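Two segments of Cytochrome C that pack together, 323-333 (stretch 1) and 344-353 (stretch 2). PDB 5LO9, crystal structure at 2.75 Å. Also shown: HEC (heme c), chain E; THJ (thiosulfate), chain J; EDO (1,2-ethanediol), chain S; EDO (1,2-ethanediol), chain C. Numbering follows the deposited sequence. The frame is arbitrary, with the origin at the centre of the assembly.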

# COMPACT_ATOMS: atom_id res chain seq x y z
N MET A 323 1.98 3.21 -4.88
CA MET A 323 2.25 4.38 -4.05
C MET A 323 3.75 4.62 -3.89
O MET A 323 4.20 5.77 -3.92
CB MET A 323 1.60 4.20 -2.69
CG MET A 323 1.90 5.30 -1.71
SD MET A 323 1.35 6.91 -2.29
CE MET A 323 -0.41 6.72 -2.33
N ALA A 324 4.56 3.56 -3.68
CA ALA A 324 6.00 3.79 -3.57
C ALA A 324 6.56 4.37 -4.86
O ALA A 324 7.39 5.30 -4.83
CB ALA A 324 6.78 2.51 -3.24
N GLU A 325 6.14 3.83 -5.99
CA GLU A 325 6.68 4.30 -7.25
C GLU A 325 6.32 5.76 -7.45
O GLU A 325 7.12 6.57 -7.92
CB GLU A 325 6.18 3.43 -8.40
CG GLU A 325 6.96 2.12 -8.42
CD GLU A 325 6.27 0.96 -9.11
OE1 GLU A 325 5.15 1.09 -9.67
OE2 GLU A 325 6.87 -0.14 -9.04
N ARG A 326 5.12 6.11 -7.03
CA ARG A 326 4.66 7.48 -7.14
C ARG A 326 5.52 8.40 -6.29
O ARG A 326 6.01 9.43 -6.76
CB ARG A 326 3.19 7.53 -6.74
CG ARG A 326 2.50 8.84 -6.77
CD ARG A 326 2.85 9.57 -8.01
NE ARG A 326 1.68 10.22 -8.55
CZ ARG A 326 1.68 11.45 -9.04
NH1 ARG A 326 2.79 12.18 -9.01
NH2 ARG A 326 0.54 11.95 -9.53
N ILE A 327 5.74 8.03 -5.04
CA ILE A 327 6.54 8.84 -4.14
C ILE A 327 7.95 9.02 -4.68
O ILE A 327 8.54 10.11 -4.56
CB ILE A 327 6.54 8.22 -2.74
CG1 ILE A 327 5.17 8.37 -2.13
CG2 ILE A 327 7.54 8.89 -1.81
CD1 ILE A 327 4.94 7.51 -0.94
N GLN A 328 8.51 7.99 -5.29
CA GLN A 328 9.82 8.16 -5.92
C GLN A 328 9.75 9.10 -7.12
O GLN A 328 10.71 9.83 -7.38
CB GLN A 328 10.37 6.80 -6.34
CG GLN A 328 10.67 5.93 -5.15
CD GLN A 328 11.07 4.54 -5.57
OE1 GLN A 328 10.43 3.92 -6.44
NE2 GLN A 328 12.16 4.06 -5.00
N GLY A 329 8.63 9.13 -7.83
CA GLY A 329 8.46 10.11 -8.88
C GLY A 329 8.55 11.53 -8.36
O GLY A 329 9.24 12.37 -8.93
N CYS A 330 7.87 11.80 -7.24
CA CYS A 330 7.95 13.11 -6.61
C CYS A 330 9.38 13.47 -6.22
O CYS A 330 9.80 14.63 -6.33
CB CYS A 330 7.01 13.13 -5.41
SG CYS A 330 5.32 13.53 -5.87
N PHE A 331 10.16 12.49 -5.76
CA PHE A 331 11.55 12.81 -5.44
C PHE A 331 12.32 13.11 -6.72
O PHE A 331 13.16 14.01 -6.74
CB PHE A 331 12.23 11.67 -4.68
CG PHE A 331 12.08 11.74 -3.17
CD1 PHE A 331 12.98 12.45 -2.41
CD2 PHE A 331 11.07 11.06 -2.51
CE1 PHE A 331 12.88 12.51 -1.02
CE2 PHE A 331 10.95 11.11 -1.11
CZ PHE A 331 11.85 11.84 -0.37
N ARG A 332 12.01 12.39 -7.80
CA ARG A 332 12.74 12.58 -9.05
C ARG A 332 12.47 13.95 -9.65
O ARG A 332 13.36 14.55 -10.24
CB ARG A 332 12.39 11.47 -10.05
CG ARG A 332 13.22 11.54 -11.33
CD ARG A 332 13.27 10.27 -12.20
NE ARG A 332 14.54 10.23 -12.97
CZ ARG A 332 14.69 9.89 -14.26
NH1 ARG A 332 13.65 9.52 -15.01
NH2 ARG A 332 15.90 9.90 -14.82
N TYR A 333 11.25 14.46 -9.53
CA TYR A 333 10.86 15.66 -10.25
C TYR A 333 10.64 16.84 -9.31
O TYR A 333 11.32 17.85 -9.45
CB TYR A 333 9.62 15.42 -11.10
CG TYR A 333 9.79 14.30 -12.11
CD1 TYR A 333 10.73 14.39 -13.10
CD2 TYR A 333 9.04 13.14 -12.05
CE1 TYR A 333 10.92 13.35 -14.03
CE2 TYR A 333 9.22 12.12 -12.96
CZ TYR A 333 10.17 12.22 -13.94
OH TYR A 333 10.35 11.22 -14.85
N GLN A 344 20.18 10.35 -6.38
CA GLN A 344 19.21 9.28 -6.60
C GLN A 344 17.94 9.51 -5.81
O GLN A 344 17.94 10.19 -4.78
CB GLN A 344 19.72 7.94 -6.11
CG GLN A 344 20.91 7.36 -6.82
CD GLN A 344 21.53 6.28 -5.95
OE1 GLN A 344 20.87 5.28 -5.65
NE2 GLN A 344 22.78 6.51 -5.49
N VAL A 345 16.87 8.86 -6.24
CA VAL A 345 15.67 8.85 -5.40
C VAL A 345 15.92 7.86 -4.27
O VAL A 345 16.86 7.06 -4.33
CB VAL A 345 14.39 8.47 -6.17
CG1 VAL A 345 14.22 9.32 -7.37
CG2 VAL A 345 14.37 7.04 -6.53
N PRO A 346 15.15 7.91 -3.21
CA PRO A 346 15.43 7.03 -2.07
C PRO A 346 15.12 5.59 -2.42
O PRO A 346 14.25 5.30 -3.24
CB PRO A 346 14.49 7.54 -0.98
CG PRO A 346 14.02 8.85 -1.46
CD PRO A 346 14.03 8.82 -2.94
N GLU A 347 15.86 4.67 -1.78
CA GLU A 347 15.63 3.25 -2.00
C GLU A 347 14.21 2.89 -1.60
O GLU A 347 13.65 3.40 -0.61
CB GLU A 347 16.61 2.39 -1.20
CG GLU A 347 17.73 1.72 -2.03
CD GLU A 347 18.65 0.88 -1.15
OE1 GLU A 347 18.13 0.17 -0.24
OE2 GLU A 347 19.89 0.93 -1.37
N THR A 348 13.62 2.00 -2.40
CA THR A 348 12.20 1.75 -2.28
C THR A 348 11.83 0.94 -1.02
O THR A 348 10.79 1.22 -0.40
CB THR A 348 11.67 1.10 -3.58
OG1 THR A 348 10.39 0.49 -3.33
CG2 THR A 348 12.69 0.14 -4.21
N ASN A 349 12.69 0.02 -0.53
CA ASN A 349 12.42 -0.60 0.77
C ASN A 349 13.21 0.01 1.91
O ASN A 349 13.31 -0.60 2.98
CB ASN A 349 12.63 -2.11 0.73
CG ASN A 349 11.49 -2.82 0.06
OD1 ASN A 349 10.36 -2.36 0.06
ND2 ASN A 349 11.77 -3.96 -0.48
N GLY A 350 13.66 1.25 1.77
CA GLY A 350 14.33 1.95 2.86
C GLY A 350 13.40 2.62 3.84
O GLY A 350 12.18 2.70 3.70
N LEU A 351 14.03 3.23 4.84
CA LEU A 351 13.25 3.79 5.94
C LEU A 351 12.45 5.02 5.50
O LEU A 351 11.39 5.30 6.09
CB LEU A 351 14.16 4.13 7.12
CG LEU A 351 13.41 4.20 8.44
CD1 LEU A 351 12.91 2.82 8.79
CD2 LEU A 351 14.27 4.74 9.55
N VAL A 352 12.94 5.79 4.53
CA VAL A 352 12.24 7.00 4.10
C VAL A 352 10.90 6.64 3.45
O VAL A 352 9.83 7.11 3.86
CB VAL A 352 13.12 7.81 3.13
CG1 VAL A 352 12.30 8.80 2.33
CG2 VAL A 352 14.24 8.53 3.86
N LEU A 353 10.93 5.78 2.43
CA LEU A 353 9.70 5.35 1.80
C LEU A 353 8.81 4.61 2.80
O LEU A 353 7.57 4.67 2.72
CB LEU A 353 10.01 4.44 0.60
CG LEU A 353 9.93 4.94 -0.85
CD1 LEU A 353 8.53 5.29 -1.20
CD2 LEU A 353 10.82 6.12 -1.04
FE HEC E . 3.45 15.57 -4.70
CHA HEC E . 0.72 14.29 -6.50
CHB HEC E . 3.48 12.71 -2.67
CHC HEC E . 6.36 16.73 -3.07
CHD HEC E . 3.18 18.54 -6.41
NA HEC E . 2.30 13.84 -4.61
C1A HEC E . 1.28 13.52 -5.41
C2A HEC E . 0.68 12.21 -5.10
C3A HEC E . 1.47 11.74 -3.98
C4A HEC E . 2.46 12.82 -3.74
CMA HEC E . 1.29 10.47 -3.23
CAA HEC E . -0.51 11.56 -5.77
CBA HEC E . -1.77 12.31 -5.37
CGA HEC E . -3.02 11.61 -5.89
O1A HEC E . -4.10 11.92 -5.35
O2A HEC E . -2.94 10.78 -6.84
NB HEC E . 4.70 14.88 -3.17
C1B HEC E . 4.53 13.72 -2.49
C2B HEC E . 5.58 13.49 -1.49
C3B HEC E . 6.43 14.67 -1.61
C4B HEC E . 5.79 15.45 -2.69
CMB HEC E . 5.71 12.36 -0.54
CAB HEC E . 7.67 14.97 -0.84
CBB HEC E . 8.70 13.90 -1.18
NC HEC E . 4.58 17.32 -4.74
C1C HEC E . 5.68 17.61 -4.02
C2C HEC E . 6.17 18.99 -4.24
C3C HEC E . 5.23 19.52 -5.24
C4C HEC E . 4.28 18.40 -5.46
CMC HEC E . 7.37 19.63 -3.59
CAC HEC E . 5.14 20.89 -5.88
CBC HEC E . 6.45 21.33 -6.44
ND HEC E . 2.18 16.26 -6.20
C1D HEC E . 2.24 17.47 -6.74
C2D HEC E . 1.20 17.68 -7.76
C3D HEC E . 0.44 16.42 -7.83
C4D HEC E . 1.17 15.62 -6.80
CMD HEC E . 1.04 18.94 -8.55
CAD HEC E . -0.75 16.03 -8.68
CBD HEC E . -0.54 16.15 -10.21
CGD HEC E . 0.53 15.27 -10.87
O1D HEC E . 1.73 15.23 -10.46
O2D HEC E . 0.19 14.60 -11.89
S1 THJ J . 5.27 14.64 -9.25
O1 THJ J . 5.62 13.22 -9.63
O2 THJ J . 4.28 15.23 -10.21
O3 THJ J . 6.50 15.46 -9.40
S2 THJ J . 4.75 14.75 -7.48
C1 EDO S . 2.13 -0.13 -2.53
O1 EDO S . 3.15 0.92 -2.49
C2 EDO S . 0.71 0.43 -2.31
O2 EDO S . 0.11 1.00 -3.54
C1 EDO C . 9.51 6.09 -10.39
O1 EDO C . 10.09 5.02 -9.57
C2 EDO C . 10.41 7.32 -10.79
O2 EDO C . 11.85 7.21 -10.62

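Packing of helix 323-332 of Cytochrome C against segment 344-353, which runs as an extended loop, makes a type I turn from Glu347 to Gly350 and enters a helix at Leu351. Gln328 forms the one hydrogen bond across the contact. Its CA-to-CB bond points sideways, but with chi1 m (-66°) and chi2 t (174°) the side chain reaches out to the loop and brings NE2 to Pro346 O (3.0 Å, N-H...O angle 157°); Gln328 NE2 also lies 3.3 Å from Thr348 CB, while Gln328 OE1 accepts a weak hydrogen bond from an ethanediol, O1 of EDO chain C, at 3.3 Å. Phe331 (chi1 -89°, chi2 -88°) presents one ring face to Pro346, whose CG sits 3.6 Å from the ring centroid and 1° off the normal, a CH-pi contact; heme CBB covers the opposite face, 3.6 Å from Phe331 CE2, so the ring is sandwiched. Val345, chi1 m, directs CG1 against the helix backbone, 3.5 Å from Gln328 O and 3.8 Å from Arg332 N. Leu353 also starts sideways; its chi1, -103°, lies between wells, and with chi2 m its end comes nearer the helix. There Leu353 CD1 packs 3.8 Å from Ile327 CG2, 3.9 Å from Ala324 CB and 3.8 Å from Ala324 CA, so the methyl rests on the helix backbone as well as on side chains.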